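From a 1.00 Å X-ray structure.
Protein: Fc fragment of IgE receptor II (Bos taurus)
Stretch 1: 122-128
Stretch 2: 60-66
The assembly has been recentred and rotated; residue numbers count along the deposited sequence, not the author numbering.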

ATOM      1  N   GLU A 122     -11.741  -3.948  -7.417  1.00  8.52           N
ATOM      2  CA  GLU A 122     -10.825  -3.706  -8.534  1.00  8.75           C
ATOM      3  C   GLU A 122     -10.381  -2.244  -8.607  1.00  8.75           C
ATOM      4  O   GLU A 122     -10.833  -1.450  -9.440  1.00 11.10           O
ATOM      5  CB  GLU A 122     -11.465  -4.164  -9.836  1.00 10.82           C
ATOM      6  CG  GLU A 122     -11.571  -5.667  -9.893  1.00 14.35           C
ATOM      7  CD  GLU A 122     -12.092  -6.194 -11.197  1.00 18.58           C
ATOM      8  OE1 GLU A 122     -12.646  -5.403 -11.991  1.00 20.36           O
ATOM      9  OE2 GLU A 122     -11.948  -7.412 -11.419  1.00 20.11           O
ATOM     10  N   LEU A 123      -9.407  -1.905  -7.765  1.00  5.65           N
ATOM     11  CA  LEU A 123      -8.929  -0.534  -7.692  1.00  5.41           C
ATOM     12  C   LEU A 123      -8.023  -0.211  -8.874  1.00  5.41           C
ATOM     13  O   LEU A 123      -7.326  -1.072  -9.410  1.00  6.72           O
ATOM     14  CB  LEU A 123      -8.170  -0.283  -6.388  1.00  5.62           C
ATOM     15  CG  LEU A 123      -8.960  -0.516  -5.109  1.00  6.25           C
ATOM     16  CD1 LEU A 123      -8.097  -0.182  -3.894  1.00  5.91           C
ATOM     17  CD2 LEU A 123     -10.239   0.289  -5.090  1.00  8.05           C
ATOM     18  N   HIS A 124      -8.003   1.071  -9.236  1.00  5.35           N
ATOM     19  CA  HIS A 124      -7.257   1.542 -10.398  1.00  5.88           C
ATOM     20  C   HIS A 124      -5.822   1.902 -10.086  1.00  5.59           C
ATOM     21  O   HIS A 124      -5.050   2.177 -11.012  1.00  6.78           O
ATOM     22  CB  HIS A 124      -7.944   2.777 -10.988  1.00  7.60           C
ATOM     23  CG  HIS A 124      -9.332   2.499 -11.420  1.00  9.41           C
ATOM     24  ND1 HIS A 124      -9.620   1.882 -12.616  1.00 10.67           N
ATOM     25  CD2 HIS A 124     -10.511   2.663 -10.780  1.00 10.57           C
ATOM     26  CE1 HIS A 124     -10.927   1.715 -12.713  1.00 11.15           C
ATOM     27  NE2 HIS A 124     -11.489   2.177 -11.610  1.00 11.68           N
ATOM     28  N   GLY A 125      -5.458   1.937  -8.808  1.00  5.40           N
ATOM     29  CA  GLY A 125      -4.102   2.220  -8.408  1.00  5.19           C
ATOM     30  C   GLY A 125      -3.606   1.206  -7.396  1.00  4.66           C
ATOM     31  O   GLY A 125      -4.376   0.541  -6.702  1.00  4.50           O
ATOM     32  N   TRP A 126      -2.286   1.130  -7.308  1.00  4.59           N
ATOM     33  CA  TRP A 126      -1.622   0.227  -6.372  1.00  4.92           C
ATOM     34  C   TRP A 126      -0.192   0.736  -6.272  1.00  5.37           C
ATOM     35  O   TRP A 126       0.331   1.272  -7.256  1.00  7.62           O
ATOM     36  CB  TRP A 126      -1.733  -1.259  -6.817  1.00  5.83           C
ATOM     37  CG  TRP A 126      -1.713  -1.459  -8.329  1.00  6.32           C
ATOM     38  CD1 TRP A 126      -2.780  -1.337  -9.192  1.00  6.18           C
ATOM     39  CD2 TRP A 126      -0.575  -1.766  -9.146  1.00  6.49           C
ATOM     40  NE1 TRP A 126      -2.363  -1.523 -10.484  1.00  6.97           N
ATOM     41  CE2 TRP A 126      -1.020  -1.802 -10.480  1.00  6.73           C
ATOM     42  CE3 TRP A 126       0.778  -2.026  -8.876  1.00  7.06           C
ATOM     43  CZ2 TRP A 126      -0.167  -2.074 -11.537  1.00  7.86           C
ATOM     44  CZ3 TRP A 126       1.622  -2.295  -9.929  1.00  7.88           C
ATOM     45  CH2 TRP A 126       1.148  -2.323 -11.242  1.00  8.25           C
ATOM     46  N   VAL A 127       0.410   0.653  -5.090  1.00  4.51           N
ATOM     47  CA  VAL A 127       1.734   1.224  -4.870  1.00  4.46           C
ATOM     48  C   VAL A 127       2.661   0.126  -4.378  1.00  4.58           C
ATOM     49  O   VAL A 127       2.320  -0.591  -3.433  1.00  4.72           O
ATOM     50  CB  VAL A 127       1.695   2.392  -3.863  1.00  5.25           C
ATOM     51  CG1 VAL A 127       3.074   3.002  -3.711  1.00  5.99           C
ATOM     52  CG2 VAL A 127       0.666   3.445  -4.287  1.00  6.15           C
ATOM     53  N   CYS A 128       3.833   0.010  -5.010  1.00  4.70           N
ATOM     54  CA  CYS A 128       4.863  -0.929  -4.607  1.00  5.17           C
ATOM     55  C   CYS A 128       6.049  -0.181  -4.013  1.00  5.00           C
ATOM     56  O   CYS A 128       6.283   0.996  -4.322  1.00  5.60           O
ATOM     57  CB  CYS A 128       5.413  -1.736  -5.796  1.00  5.55           C
ATOM     58  SG  CYS A 128       4.211  -2.311  -7.016  1.00  6.04           S
TER
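Stretch 2 (60-66) ANWRGSW

How does the backbone of stretch 2 run beside stretch 1? It first makes a type I turn from Asn-61 to Gly-64, closed by Gly-64 N to Asn-61 O at 3.0 Å and steadied by a hydrogen bond from Arg-63 N to Asn-61 OD1 at 2.9 Å. The chain then extends into a strand at Ser-65 and Trp-66, parallel to stretch 1. Trp-66 straddles the join, as parallel pairing expects: its N donates to Gly-125 O at 3.0 Å, and its O accepts from Val-127 N at 3.1 Å. Trp-66 CA lies 4.4 Å from Trp-126 CA.

What does the side chain of Trp-66, the residue with the most covered surface, rest against? Its ring takes Leu-123 over one face, with Leu-123 CD1 3.5 Å from Trp-66 CD2, a CH-pi contact nearly along the normal of the five-membered ring. Trp-126 meets the ring edge through its CB, and Trp-126 CB stands 4.1 Å from Trp-66 CB. Both tryptophans leave the same side of the sheet, but the end of Trp-126 leads away.

Where do His-124 and Arg-63 meet? The guanidinium of Arg-63 lies flat on the imidazole, centres 3.6 Å apart and planes within 8°. Arg-63 NH1 comes to 3.4 Å from His-124 NE2, yet over the ring face, so the pair stacks rather than hydrogen-bonds. On the backbone side of the stack, a water accepts from His-124 N at 2.8 Å and donates to Gly-64 O at 2.9 Å, linking the two backbones.

Why does the chain fit so closely at Gly-125? It has no side chain, and a CB there would sit only 3.1 Å from both Asn-61 CB and Ser-65 CB, tight contacts that glycine avoids.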

ATOM      1  N   ALA A  60      -0.874  10.159  -4.398  1.00  5.15           N
ATOM      2  CA  ALA A  60      -1.814   9.051  -4.441  1.00  5.81           C
ATOM      3  C   ALA A  60      -2.860   9.239  -5.539  1.00  5.02           C
ATOM      4  O   ALA A  60      -3.277  10.353  -5.871  1.00  5.77           O
ATOM      5  CB  ALA A  60      -2.531   8.913  -3.099  1.00  7.11           C
ATOM      6  N   ASN A  61      -3.330   8.109  -6.052  1.00  4.44           N
ATOM      7  CA  ASN A  61      -4.403   8.086  -7.032  1.00  4.03           C
ATOM      8  C   ASN A  61      -5.716   8.503  -6.365  1.00  3.95           C
ATOM      9  O   ASN A  61      -6.096   7.946  -5.331  1.00  4.32           O
ATOM     10  CB  ASN A  61      -4.494   6.663  -7.600  1.00  4.47           C
ATOM     11  CG  ASN A  61      -5.401   6.561  -8.809  1.00  4.50           C
ATOM     12  OD1 ASN A  61      -6.537   7.041  -8.789  1.00  4.77           O
ATOM     13  ND2 ASN A  61      -4.913   5.911  -9.862  1.00  5.49           N
ATOM     14  N   TRP A  62      -6.401   9.497  -6.940  1.00  3.91           N
ATOM     15  CA  TRP A  62      -7.602  10.047  -6.320  1.00  4.29           C
ATOM     16  C   TRP A  62      -8.775   9.078  -6.321  1.00  4.76           C
ATOM     17  O   TRP A  62      -9.754   9.330  -5.600  1.00  6.15           O
ATOM     18  CB  TRP A  62      -7.975  11.382  -6.963  1.00  4.52           C
ATOM     19  CG  TRP A  62      -6.954  12.461  -6.686  1.00  4.87           C
ATOM     20  CD1 TRP A  62      -5.889  12.383  -5.842  1.00  5.56           C
ATOM     21  CD2 TRP A  62      -6.909  13.770  -7.267  1.00  4.92           C
ATOM     22  NE1 TRP A  62      -5.183  13.554  -5.854  1.00  5.99           N
ATOM     23  CE2 TRP A  62      -5.788  14.432  -6.717  1.00  5.35           C
ATOM     24  CE3 TRP A  62      -7.691  14.440  -8.221  1.00  5.34           C
ATOM     25  CZ2 TRP A  62      -5.433  15.734  -7.083  1.00  6.01           C
ATOM     26  CZ3 TRP A  62      -7.331  15.722  -8.596  1.00  6.13           C
ATOM     27  CH2 TRP A  62      -6.212  16.356  -8.028  1.00  6.37           C
ATOM     28  N   ARG A  63      -8.709   7.989  -7.094  1.00  4.44           N
ATOM     29  CA  ARG A  63      -9.741   6.962  -7.063  1.00  4.96           C
ATOM     30  C   ARG A  63      -9.429   5.832  -6.077  1.00  5.25           C
ATOM     31  O   ARG A  63     -10.242   4.909  -5.938  1.00  7.12           O
ATOM     32  CB  ARG A  63     -10.004   6.409  -8.466  1.00  5.67           C
ATOM     33  CG  ARG A  63     -10.708   7.398  -9.367  1.00  6.56           C
ATOM     34  CD  ARG A  63     -11.148   6.784 -10.699  1.00  7.74           C
ATOM     35  NE  ARG A  63     -10.013   6.445 -11.549  1.00  8.00           N
ATOM     36  CZ  ARG A  63     -10.092   5.711 -12.657  1.00  8.69           C
ATOM     37  NH1 ARG A  63     -11.262   5.231 -13.068  1.00  9.98           N
ATOM     38  NH2 ARG A  63      -8.995   5.468 -13.360  1.00  9.68           N
ATOM     39  N   GLY A  64      -8.300   5.890  -5.380  1.00  4.37           N
ATOM     40  CA  GLY A  64      -7.942   4.892  -4.384  1.00  4.64           C
ATOM     41  C   GLY A  64      -6.886   3.927  -4.896  1.00  4.44           C
ATOM     42  O   GLY A  64      -6.754   3.694  -6.100  1.00  5.92           O
ATOM     43  N   SER A  65      -6.122   3.344  -3.963  1.00  3.97           N
ATOM     44  CA  SER A  65      -5.017   2.481  -4.359  1.00  4.00           C
ATOM     45  C   SER A  65      -4.665   1.469  -3.268  1.00  3.77           C
ATOM     46  O   SER A  65      -4.708   1.778  -2.078  1.00  4.43           O
ATOM     47  CB  SER A  65      -3.774   3.300  -4.731  1.00  4.62           C
ATOM     48  OG  SER A  65      -3.358   4.182  -3.697  1.00  4.82           O
ATOM     49  N   TRP A  66      -4.270   0.272  -3.685  1.00  3.62           N
ATOM     50  CA  TRP A  66      -3.884  -0.749  -2.720  1.00  3.83           C
ATOM     51  C   TRP A  66      -2.515  -0.463  -2.097  1.00  3.82           C
ATOM     52  O   TRP A  66      -1.587   0.003  -2.771  1.00  4.35           O
ATOM     53  CB  TRP A  66      -3.805  -2.112  -3.396  1.00  4.13           C
ATOM     54  CG  TRP A  66      -5.108  -2.696  -3.830  1.00  4.41           C
ATOM     55  CD1 TRP A  66      -5.452  -3.046  -5.097  1.00  5.05           C
ATOM     56  CD2 TRP A  66      -6.232  -3.029  -3.003  1.00  4.54           C
ATOM     57  NE1 TRP A  66      -6.719  -3.583  -5.120  1.00  5.27           N
ATOM     58  CE2 TRP A  66      -7.217  -3.589  -3.842  1.00  4.96           C
ATOM     59  CE3 TRP A  66      -6.507  -2.892  -1.636  1.00  4.42           C
ATOM     60  CZ2 TRP A  66      -8.449  -4.030  -3.357  1.00  5.64           C
ATOM     61  CZ3 TRP A  66      -7.738  -3.321  -1.155  1.00  5.10           C
ATOM     62  CH2 TRP A  66      -8.690  -3.888  -2.016  1.00  5.76           C
TER
HETATM   63  O   HOH W   1      -9.054   3.118  -7.721  1.00 10.96           O